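Uridylate-specific endoribonuclease nsp11 (Prrsv 16244b, PDB 5EYI) is an endoribonuclease that cuts RNA at uridylates and probably degrades the viral 5'-polyuridines that would otherwise alert host double-stranded RNA sensors. Local coordinates at residues A[155-167]-A[173-185]. The protein carries 1 engineered substitution. Sequence-based numbering, arbitrary orientation.
Sequences RVLPKESVAVVGV and AAAALCTLTDVYL. Engineered in segment 173-185: Ala175 (natural residue Lys).
Ala163, Val165 and Val167 pair antiparallel with Leu180, Cys178 and Ala175 through six backbone hydrogen bonds, from Ala163 N to Leu180 O at 2.8 Å to Ala175 N to Val167 O at 3.0 Å. The register slips by one residue at a beta bulge between Val165 and Val167, where the facing segment 173-185 turns a corner at Ala176. Beyond the bulge, Val167 has chi1 at -69°, which sets CG1 anti to its carbonyl carbon, 3.9 Å from Cys178 SG, and leaves CG2 between backbone N and carbonyl carbon, 3.6 Å from CB of Ala175, an engineered alanine in place of the natural lysine. Val142 of strand 141-143 packs on both Val167 and Ala175. This is the bulged hairpin of the NendoU domain, and it carries one predicted active-site position, that of Ala175. The side chain of Thr179 lies about 4 Å from that of His146, another predicted active-site residue. On the face bearing Val164 and Thr179, Val164 CG1 meets Leu177 CD2 at 3.7 Å, and Thr196 of the second subunit packs against all three. Val162 lies alongside Thr179, its CG1, anti to the backbone N (chi1 -174°), 3.7 Å from Thr179 CB; Thr179 OG1 is hydrogen-bonded to Phe222 O. Past the strands, one water donates to Ser161 O and accepts from Asp182 N, bridging the two segments as they diverge.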
loop_
_atom_site.group_PDB
_atom_site.type_symbol
_atom_site.label_atom_id
_atom_site.label_comp_id
_atom_site.label_asym_id
_atom_site.label_seq_id
_atom_site.Cartn_x
_atom_site.Cartn_y
_atom_site.Cartn_z
ATOM N N ARG A 155 -7.652 14.723 -21.755
ATOM C CA ARG A 155 -6.701 15.007 -22.831
ATOM C C ARG A 155 -5.351 15.567 -22.351
ATOM O O ARG A 155 -4.332 15.275 -22.961
ATOM C CB ARG A 155 -7.337 15.922 -23.883
ATOM C CG ARG A 155 -8.316 15.186 -24.789
ATOM C CD ARG A 155 -9.136 16.145 -25.628
ATOM N NE ARG A 155 -8.316 16.920 -26.570
ATOM C CZ ARG A 155 -8.082 16.617 -27.852
ATOM N NH1 ARG A 155 -8.589 15.527 -28.419
ATOM N NH2 ARG A 155 -7.319 17.423 -28.580
ATOM N N VAL A 156 -5.326 16.348 -21.274
ATOM C CA VAL A 156 -4.050 16.893 -20.770
ATOM C C VAL A 156 -3.671 16.173 -19.487
ATOM O O VAL A 156 -4.428 16.146 -18.526
ATOM C CB VAL A 156 -3.963 18.464 -20.703
ATOM C CG1 VAL A 156 -5.304 19.157 -20.813
ATOM C CG2 VAL A 156 -3.168 18.985 -19.496
ATOM N N LEU A 157 -2.498 15.551 -19.525
ATOM C CA LEU A 157 -1.921 14.842 -18.396
ATOM C C LEU A 157 -0.726 15.648 -17.904
ATOM O O LEU A 157 0.148 15.999 -18.698
ATOM C CB LEU A 157 -1.475 13.447 -18.820
ATOM C CG LEU A 157 -2.589 12.547 -19.380
ATOM C CD1 LEU A 157 -2.031 11.198 -19.823
ATOM C CD2 LEU A 157 -3.713 12.349 -18.370
ATOM N N PRO A 158 -0.676 15.957 -16.596
ATOM C CA PRO A 158 0.498 16.675 -16.089
ATOM C C PRO A 158 1.808 15.927 -16.376
ATOM O O PRO A 158 1.861 14.690 -16.256
ATOM C CB PRO A 158 0.244 16.752 -14.582
ATOM C CG PRO A 158 -1.228 16.593 -14.413
ATOM C CD PRO A 158 -1.709 15.763 -15.562
ATOM N N LYS A 159 2.847 16.674 -16.740
ATOM C CA LYS A 159 4.145 16.087 -17.062
ATOM C C LYS A 159 4.937 15.904 -15.783
ATOM O O LYS A 159 5.863 16.655 -15.491
ATOM C CB LYS A 159 4.894 16.952 -18.070
ATOM C CG LYS A 159 4.213 17.014 -19.428
ATOM C CD LYS A 159 4.809 18.132 -20.255
ATOM C CE LYS A 159 4.234 18.172 -21.656
ATOM N NZ LYS A 159 5.027 19.118 -22.495
ATOM N N GLU A 160 4.548 14.886 -15.029
ATOM C CA GLU A 160 5.052 14.636 -13.688
ATOM C C GLU A 160 5.398 13.162 -13.584
ATOM O O GLU A 160 4.966 12.361 -14.421
ATOM C CB GLU A 160 3.963 14.952 -12.662
ATOM C CG GLU A 160 3.470 16.386 -12.655
ATOM C CD GLU A 160 4.485 17.377 -12.105
ATOM O OE1 GLU A 160 5.324 17.007 -11.250
ATOM O OE2 GLU A 160 4.433 18.552 -12.514
ATOM N N SER A 161 6.149 12.807 -12.547
ATOM C CA SER A 161 6.467 11.405 -12.254
ATOM C C SER A 161 5.204 10.659 -11.773
ATOM O O SER A 161 4.845 9.605 -12.316
ATOM C CB SER A 161 7.589 11.319 -11.218
ATOM O OG SER A 161 8.818 11.806 -11.752
ATOM N N VAL A 162 4.537 11.234 -10.774
ATOM C CA VAL A 162 3.194 10.830 -10.377
ATOM C C VAL A 162 2.254 11.987 -10.678
ATOM O O VAL A 162 2.299 13.020 -10.018
ATOM C CB VAL A 162 3.119 10.454 -8.894
ATOM C CG1 VAL A 162 1.743 9.912 -8.566
ATOM C CG2 VAL A 162 4.188 9.425 -8.557
ATOM N N ALA A 163 1.438 11.820 -11.711
ATOM C CA ALA A 163 0.522 12.852 -12.154
ATOM C C ALA A 163 -0.782 12.698 -11.393
ATOM O O ALA A 163 -1.162 11.579 -11.046
ATOM C CB ALA A 163 0.267 12.717 -13.646
ATOM N N VAL A 164 -1.459 13.818 -11.148
ATOM C CA VAL A 164 -2.770 13.819 -10.500
ATOM C C VAL A 164 -3.808 14.341 -11.494
ATOM O O VAL A 164 -3.626 15.395 -12.100
ATOM C CB VAL A 164 -2.758 14.658 -9.214
ATOM C CG1 VAL A 164 -4.154 14.750 -8.612
ATOM C CG2 VAL A 164 -1.778 14.040 -8.215
ATOM N N VAL A 165 -4.905 13.601 -11.625
ATOM C CA VAL A 165 -5.852 13.789 -12.702
ATOM C C VAL A 165 -7.279 13.439 -12.239
ATOM O O VAL A 165 -7.474 12.649 -11.297
ATOM C CB VAL A 165 -5.323 12.977 -13.929
ATOM C CG1 VAL A 165 -6.194 11.803 -14.330
ATOM C CG2 VAL A 165 -4.979 13.885 -15.087
ATOM N N GLY A 166 -8.267 14.082 -12.863
ATOM C CA GLY A 166 -9.664 13.688 -12.729
ATOM C C GLY A 166 -10.004 12.743 -13.864
ATOM O O GLY A 166 -9.457 12.863 -14.961
ATOM N N VAL A 167 -10.901 11.801 -13.601
ATOM C CA VAL A 167 -11.262 10.781 -14.582
ATOM C C VAL A 167 -12.769 10.743 -14.735
ATOM O O VAL A 167 -13.488 10.986 -13.773
ATOM C CB VAL A 167 -10.703 9.382 -14.206
ATOM C CG1 VAL A 167 -9.194 9.373 -14.344
ATOM C CG2 VAL A 167 -11.096 8.961 -12.799
ATOM N N ALA A 173 -20.094 8.348 -14.616
ATOM C CA ALA A 173 -19.269 8.300 -13.406
ATOM C C ALA A 173 -18.055 9.231 -13.472
ATOM O O ALA A 173 -17.665 9.680 -14.543
ATOM C CB ALA A 173 -18.814 6.866 -13.168
ATOM N N ALA A 174 -17.467 9.477 -12.310
ATOM C CA ALA A 174 -16.299 10.340 -12.176
ATOM C C ALA A 174 -15.486 10.000 -10.934
ATOM O O ALA A 174 -15.971 9.336 -10.021
ATOM C CB ALA A 174 -16.740 11.796 -12.121
ATOM N N ALA A 175 -14.230 10.427 -10.930
ATOM C CA ALA A 175 -13.417 10.481 -9.711
ATOM C C ALA A 175 -12.533 11.721 -9.806
ATOM O O ALA A 175 -11.784 11.867 -10.772
ATOM C CB ALA A 175 -12.577 9.220 -9.545
ATOM N N ALA A 176 -12.624 12.589 -8.797
ATOM C CA ALA A 176 -12.003 13.923 -8.827
ATOM C C ALA A 176 -10.483 13.900 -8.889
ATOM O O ALA A 176 -9.877 14.690 -9.610
ATOM C CB ALA A 176 -12.450 14.739 -7.618
ATOM N N LEU A 177 -9.875 13.003 -8.120
ATOM C CA LEU A 177 -8.428 12.951 -8.001
ATOM C C LEU A 177 -7.964 11.510 -8.033
ATOM O O LEU A 177 -8.413 10.694 -7.241
ATOM C CB LEU A 177 -7.969 13.627 -6.704
ATOM C CG LEU A 177 -8.277 15.122 -6.544
ATOM C CD1 LEU A 177 -7.974 15.600 -5.127
ATOM C CD2 LEU A 177 -7.506 15.967 -7.554
ATOM N N CYS A 178 -7.074 11.202 -8.970
ATOM C CA CYS A 178 -6.464 9.893 -9.027
ATOM C C CYS A 178 -5.050 9.991 -9.617
ATOM O O CYS A 178 -4.790 10.794 -10.515
ATOM C CB CYS A 178 -7.398 8.912 -9.754
ATOM S SG CYS A 178 -6.908 8.320 -11.374
ATOM N N THR A 179 -4.135 9.204 -9.056
ATOM C CA THR A 179 -2.729 9.274 -9.410
ATOM C C THR A 179 -2.466 8.406 -10.615
ATOM O O THR A 179 -3.105 7.379 -10.802
ATOM C CB THR A 179 -1.806 8.825 -8.266
ATOM O OG1 THR A 179 -2.170 7.516 -7.831
ATOM C CG2 THR A 179 -1.882 9.795 -7.100
ATOM N N LEU A 180 -1.494 8.811 -11.414
ATOM C CA LEU A 180 -1.234 8.163 -12.682
ATOM C C LEU A 180 0.250 8.208 -12.989
ATOM O O LEU A 180 0.905 9.210 -12.699
ATOM C CB LEU A 180 -2.032 8.901 -13.754
ATOM C CG LEU A 180 -1.957 8.458 -15.209
ATOM C CD1 LEU A 180 -3.292 8.784 -15.878
ATOM C CD2 LEU A 180 -0.787 9.094 -15.954
ATOM N N THR A 181 0.773 7.123 -13.561
ATOM C CA THR A 181 2.137 7.097 -14.098
ATOM C C THR A 181 2.121 6.495 -15.494
ATOM O O THR A 181 1.097 5.982 -15.934
ATOM C CB THR A 181 3.102 6.273 -13.217
ATOM O OG1 THR A 181 2.843 4.873 -13.370
ATOM C CG2 THR A 181 2.958 6.653 -11.758
ATOM N N ASP A 182 3.262 6.578 -16.178
ATOM C CA ASP A 182 3.473 5.844 -17.428
ATOM C C ASP A 182 4.609 4.817 -17.344
ATOM O O ASP A 182 5.226 4.478 -18.361
ATOM C CB ASP A 182 3.679 6.809 -18.597
ATOM C CG ASP A 182 4.975 7.579 -18.522
ATOM O OD1 ASP A 182 5.832 7.283 -17.655
ATOM O OD2 ASP A 182 5.136 8.484 -19.363
ATOM N N VAL A 183 4.871 4.307 -16.139
ATOM C CA VAL A 183 5.923 3.316 -15.965
ATOM C C VAL A 183 5.585 2.035 -16.737
ATOM O O VAL A 183 4.414 1.663 -16.864
ATOM C CB VAL A 183 6.190 2.959 -14.484
ATOM C CG1 VAL A 183 6.536 4.207 -13.687
ATOM C CG2 VAL A 183 5.012 2.231 -13.856
ATOM N N TYR A 184 6.622 1.376 -17.237
ATOM C CA TYR A 184 6.497 0.074 -17.879
ATOM C C TYR A 184 5.998 -0.937 -16.854
ATOM O O TYR A 184 6.737 -1.293 -15.942
ATOM C CB TYR A 184 7.852 -0.352 -18.448
ATOM C CG TYR A 184 7.839 -1.656 -19.207
ATOM C CD1 TYR A 184 8.684 -2.705 -18.849
ATOM C CD2 TYR A 184 6.973 -1.850 -20.275
ATOM C CE1 TYR A 184 8.674 -3.905 -19.546
ATOM C CE2 TYR A 184 6.961 -3.048 -20.981
ATOM C CZ TYR A 184 7.821 -4.066 -20.618
ATOM O OH TYR A 184 7.799 -5.252 -21.309
ATOM N N LEU A 185 4.741 -1.364 -16.989
ATOM C CA LEU A 185 4.062 -2.135 -15.934
ATOM C C LEU A 185 4.765 -3.431 -15.478
ATOM O O LEU A 185 4.657 -3.804 -14.297
ATOM C CB LEU A 185 2.605 -2.446 -16.305
ATOM C CG LEU A 185 1.631 -1.271 -16.498
ATOM C CD1 LEU A 185 0.268 -1.798 -16.918
ATOM C CD2 LEU A 185 1.492 -0.462 -15.220
HETATM O O HOH W 1 5.231 8.388 -14.803
#